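Local structure of DNA damage response protein Rtt109, putative (Neosartorya fumigata, 5ZB9) at residues S60-P63 / S69-I72; G98-L103 / V109-L114. The protein probably transfers an acetyl group from acetyl-CoA to histone lysines, acting as a histone H3K56 acetyltransferase linked to DNA replication and the DNA damage response. One frame throughout, in Å; residues are numbered along the deposited sequence.

In the fold
The two contacts follow one another along the chain, contact 1 closing before contact 2 begins, and their centres lie about 12 Å apart. Contact 1 is the turn end of the antiparallel hairpin of strands 50-61 and 71-82; contact 2 lies beyond the next strand, 86-96, where the segment 98-103 meets the start of helix 111-127. They touch directly: I61 CD1 comes within 3.6 Å of L103 CB, and V71 CG2 lies 4.0 Å from Y99 CB. The side chains of I61 and V71 thus join the turn end of the hairpin, within the large mixed sheet, to the segment leading into the helix that helps to form the CoA site.

Contact 1 of 2, residues S60-P63 / S69-I72; sequences SISP and SEVI
I61 and V71 face each other as the hydrogen-bonded pair of an antiparallel hairpin. V71 N gives a 2.8 Å bond to I61 O, nearly in line with that carbonyl, and I61 N answers with a bond of 3.0 Å to V71 O. Their branched side chains suit a strand and leave the sheet on the same face, side by side, with I61 CG1 3.8 Å from V71 CG1. The two CG1 branches meet because each stands between its own backbone N and carbonyl carbon (chi1 57° in I61). P63 extends the apolar strip past the strand end: its side chain slants across that of V71, with P63 CG 4.2 Å from V71 CG1, while P63 CD rests 3.4 Å from S69 O.

S60 and I72, a non-hydrogen-bonded pair, turn to the other face. The small S60 gives its OG proton to E70 OE1 at 2.8 Å, arriving from above the carboxylate plane, 37° out of it. The extended chain of E70 carries the carboxylate to S60. R26 also holds OE1 by a salt bridge and R465 holds OE2, so the buried carboxylate has charged partners that would probably keep it ionised.

Around the hairpin, strand 22-35 flanks S60 through backbone bonds with T24, and helix 439-457 packs on V71 through A442 and I443 and on I72 through W449.

Contact 2 of 2, residues G98-L103 / V109-L114; sequences GYLHLL and VSLLRL
A small, wholly apolar contact of leucine side chains joins the short 3-10 segment around L100-L102 to the first turn of helix 111-127, across the connection that leads from strand 86-96 into that helix. L100 has the largest share and takes part in two of the three side-chain contacts. With its CG swung opposite the backbone N (chi1 176°), it sends one methyl to each of two helix residues: CD1 meets L111 CD1 at 3.8 Å, the two side chains slanting past each other, and CD2 approaches L112 CD2 at 4.3 Å. L103 adds its CD2 to L111 CD1 at 4.2 Å, so that L111 CD1 touches two leucines.

Strand 86-96, helix 111-127 and the parallel strand 133-140 form a beta-alpha-beta unit, and the contact lies in its first connection. Leucine suits these places because two of them, one from each side, are long enough to meet by their terminal methyls across backbones whose nearest CA atoms, L100 and L111, are 9.0 Å apart. S110 is the N-cap of the helix, its OG accepting a weak bond from R113 N. L112 also packs on F74 of strand 71-82. L112 and R113 lie beside W168, and R113 beside R171; all four bind CoA in another structure of this protein.

Contact 1 of 2, residues S60-P63 / S69-I72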
loop_
_atom_site.group_PDB
_atom_site.type_symbol
_atom_site.label_atom_id
_atom_site.label_comp_id
_atom_site.label_asym_id
_atom_site.label_seq_id
_atom_site.Cartn_x
_atom_site.Cartn_y
_atom_site.Cartn_z
ATOM N N SER A 60 5.111 -4.597 18.674
ATOM C CA SER A 60 5.095 -4.157 20.057
ATOM C C SER A 60 6.483 -4.236 20.661
ATOM O O SER A 60 7.385 -4.872 20.112
ATOM C CB SER A 60 4.105 -4.988 20.880
ATOM O OG SER A 60 4.356 -6.374 20.721
ATOM N N ILE A 61 6.643 -3.553 21.786
ATOM C CA ILE A 61 7.859 -3.618 22.564
ATOM C C ILE A 61 7.526 -3.995 23.999
ATOM O O ILE A 61 6.396 -3.814 24.448
ATOM C CB ILE A 61 8.603 -2.285 22.548
ATOM C CG1 ILE A 61 7.689 -1.179 23.071
ATOM C CG2 ILE A 61 9.083 -1.975 21.147
ATOM C CD1 ILE A 61 8.385 0.130 23.280
ATOM N N SER A 62 8.513 -4.527 24.706
ATOM C CA SER A 62 8.383 -4.800 26.135
ATOM C C SER A 62 9.148 -3.745 26.933
ATOM O O SER A 62 10.379 -3.751 26.934
ATOM C CB SER A 62 8.906 -6.205 26.473
ATOM O OG SER A 62 8.239 -7.211 25.721
ATOM N N PRO A 63 8.425 -2.834 27.611
ATOM C CA PRO A 63 9.071 -1.775 28.404
ATOM C C PRO A 63 10.018 -2.344 29.470
ATOM O O PRO A 63 10.997 -1.696 29.848
ATOM C CB PRO A 63 7.892 -1.045 29.053
ATOM C CG PRO A 63 6.708 -1.391 28.216
ATOM C CD PRO A 63 6.956 -2.780 27.711
ATOM N N SER A 69 4.584 -7.862 29.952
ATOM C CA SER A 69 4.209 -6.517 29.527
ATOM C C SER A 69 4.672 -6.183 28.108
ATOM O O SER A 69 5.866 -6.027 27.847
ATOM C CB SER A 69 4.770 -5.488 30.511
ATOM O OG SER A 69 6.187 -5.576 30.587
ATOM N N GLU A 70 3.713 -6.092 27.196
ATOM C CA GLU A 70 3.967 -5.585 25.858
ATOM C C GLU A 70 3.153 -4.321 25.633
ATOM O O GLU A 70 2.052 -4.188 26.170
ATOM C CB GLU A 70 3.605 -6.621 24.792
ATOM C CG GLU A 70 4.540 -7.806 24.690
ATOM C CD GLU A 70 4.118 -8.769 23.591
ATOM O OE1 GLU A 70 3.577 -8.302 22.563
ATOM O OE2 GLU A 70 4.312 -9.997 23.763
ATOM N N VAL A 71 3.676 -3.390 24.840
ATOM C CA VAL A 71 2.811 -2.341 24.309
ATOM C C VAL A 71 3.004 -2.195 22.800
ATOM O O VAL A 71 4.127 -2.082 22.298
ATOM C CB VAL A 71 3.031 -0.980 25.021
ATOM C CG1 VAL A 71 4.444 -0.451 24.820
ATOM C CG2 VAL A 71 1.996 0.025 24.555
ATOM N N ILE A 72 1.893 -2.231 22.077
ATOM C CA ILE A 72 1.910 -2.035 20.637
ATOM C C ILE A 72 2.416 -0.639 20.287
ATOM O O ILE A 72 1.953 0.351 20.845
ATOM C CB ILE A 72 0.509 -2.244 20.036
ATOM C CG1 ILE A 72 0.144 -3.727 20.051
ATOM C CG2 ILE A 72 0.442 -1.700 18.621
ATOM C CD1 ILE A 72 -1.278 -3.989 19.626
#

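Contact 2 of 2, residues G98-L103 / V109-L114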
loop_
_atom_site.group_PDB
_atom_site.type_symbol
_atom_site.label_atom_id
_atom_site.label_comp_id
_atom_site.label_asym_id
_atom_site.label_seq_id
_atom_site.Cartn_x
_atom_site.Cartn_y
_atom_site.Cartn_z
ATOM N N GLY A 98 2.448 5.911 19.870
ATOM C CA GLY A 98 3.173 6.965 20.543
ATOM C C GLY A 98 3.964 6.457 21.729
ATOM O O GLY A 98 4.526 7.250 22.481
ATOM N N TYR A 99 4.020 5.135 21.893
ATOM C CA TYR A 99 4.690 4.543 23.054
ATOM C C TYR A 99 6.060 3.965 22.730
ATOM O O TYR A 99 6.680 3.315 23.569
ATOM C CB TYR A 99 3.792 3.476 23.686
ATOM C CG TYR A 99 2.538 4.098 24.232
ATOM C CD1 TYR A 99 2.577 4.881 25.383
ATOM C CD2 TYR A 99 1.325 3.958 23.573
ATOM C CE1 TYR A 99 1.435 5.481 25.877
ATOM C CE2 TYR A 99 0.178 4.557 24.059
ATOM C CZ TYR A 99 0.242 5.318 25.213
ATOM O OH TYR A 99 -0.897 5.915 25.700
ATOM N N LEU A 100 6.541 4.229 21.520
ATOM C CA LEU A 100 7.855 3.762 21.102
ATOM C C LEU A 100 8.962 4.290 22.014
ATOM O O LEU A 100 10.009 3.653 22.161
ATOM C CB LEU A 100 8.123 4.170 19.654
ATOM C CG LEU A 100 9.500 3.847 19.072
ATOM C CD1 LEU A 100 9.801 2.358 19.189
ATOM C CD2 LEU A 100 9.590 4.316 17.627
ATOM N N HIS A 101 8.725 5.445 22.635
ATOM C CA HIS A 101 9.727 6.060 23.509
ATOM C C HIS A 101 10.034 5.210 24.751
ATOM O O HIS A 101 11.092 5.356 25.361
ATOM C CB HIS A 101 9.283 7.464 23.931
ATOM C CG HIS A 101 8.083 7.480 24.825
ATOM N ND1 HIS A 101 6.794 7.461 24.341
ATOM C CD2 HIS A 101 7.976 7.530 26.173
ATOM C CE1 HIS A 101 5.944 7.481 25.353
ATOM N NE2 HIS A 101 6.637 7.529 26.475
ATOM N N LEU A 102 9.119 4.312 25.109
ATOM C CA LEU A 102 9.329 3.414 26.243
ATOM C C LEU A 102 10.354 2.325 25.943
ATOM O O LEU A 102 10.614 1.456 26.779
ATOM C CB LEU A 102 8.014 2.764 26.660
ATOM C CG LEU A 102 6.908 3.735 27.058
ATOM C CD1 LEU A 102 5.636 2.965 27.378
ATOM C CD2 LEU A 102 7.357 4.579 28.237
ATOM N N LEU A 103 10.927 2.365 24.745
ATOM C CA LEU A 103 11.916 1.378 24.357
ATOM C C LEU A 103 13.298 1.854 24.747
ATOM O O LEU A 103 13.831 2.791 24.149
ATOM C CB LEU A 103 11.854 1.103 22.856
ATOM C CG LEU A 103 12.750 -0.042 22.386
ATOM C CD1 LEU A 103 12.421 -1.332 23.132
ATOM C CD2 LEU A 103 12.610 -0.230 20.893
ATOM N N VAL A 109 17.172 6.440 13.757
ATOM C CA VAL A 109 16.503 6.094 12.501
ATOM C C VAL A 109 15.038 5.779 12.791
ATOM O O VAL A 109 14.722 5.226 13.847
ATOM C CB VAL A 109 17.169 4.889 11.793
ATOM C CG1 VAL A 109 18.519 5.292 11.197
ATOM C CG2 VAL A 109 17.324 3.720 12.759
ATOM N N SER A 110 14.139 6.158 11.884
ATOM C CA SER A 110 12.727 5.884 12.108
ATOM C C SER A 110 12.528 4.378 12.050
ATOM O O SER A 110 12.552 3.779 10.974
ATOM C CB SER A 110 11.825 6.601 11.080
ATOM O OG SER A 110 10.428 6.509 11.404
ATOM N N LEU A 111 12.364 3.770 13.220
ATOM C CA LEU A 111 12.018 2.361 13.298
ATOM C C LEU A 111 10.755 2.092 12.507
ATOM O O LEU A 111 10.642 1.064 11.844
ATOM C CB LEU A 111 11.824 1.922 14.748
ATOM C CG LEU A 111 13.110 1.806 15.554
ATOM C CD1 LEU A 111 12.803 1.385 16.985
ATOM C CD2 LEU A 111 14.057 0.827 14.871
ATOM N N LEU A 112 9.806 3.021 12.569
ATOM C CA LEU A 112 8.551 2.836 11.861
ATOM C C LEU A 112 8.788 2.797 10.349
ATOM O O LEU A 112 8.142 2.019 9.640
ATOM C CB LEU A 112 7.550 3.926 12.231
ATOM C CG LEU A 112 7.294 4.113 13.731
ATOM C CD1 LEU A 112 6.043 4.940 13.964
ATOM C CD2 LEU A 112 7.200 2.775 14.456
ATOM N N ARG A 113 9.730 3.597 9.858
ATOM C CA ARG A 113 10.051 3.565 8.433
ATOM C C ARG A 113 10.677 2.225 8.074
ATOM O O ARG A 113 10.311 1.611 7.075
ATOM C CB ARG A 113 10.990 4.711 8.035
ATOM C CG ARG A 113 11.397 4.686 6.554
ATOM C CD ARG A 113 12.256 5.892 6.135
ATOM N NE ARG A 113 13.490 6.030 6.913
ATOM C CZ ARG A 113 14.539 5.216 6.823
ATOM N NH1 ARG A 113 14.522 4.184 5.987
ATOM N NH2 ARG A 113 15.610 5.426 7.579
ATOM N N LEU A 114 11.612 1.765 8.903
ATOM C CA LEU A 114 12.298 0.494 8.664
ATOM C C LEU A 114 11.330 -0.687 8.659
ATOM O O LEU A 114 11.408 -1.572 7.797
ATOM C CB LEU A 114 13.385 0.278 9.713
ATOM C CG LEU A 114 14.611 1.173 9.532
ATOM C CD1 LEU A 114 15.624 0.918 10.628
ATOM C CD2 LEU A 114 15.226 0.939 8.160
#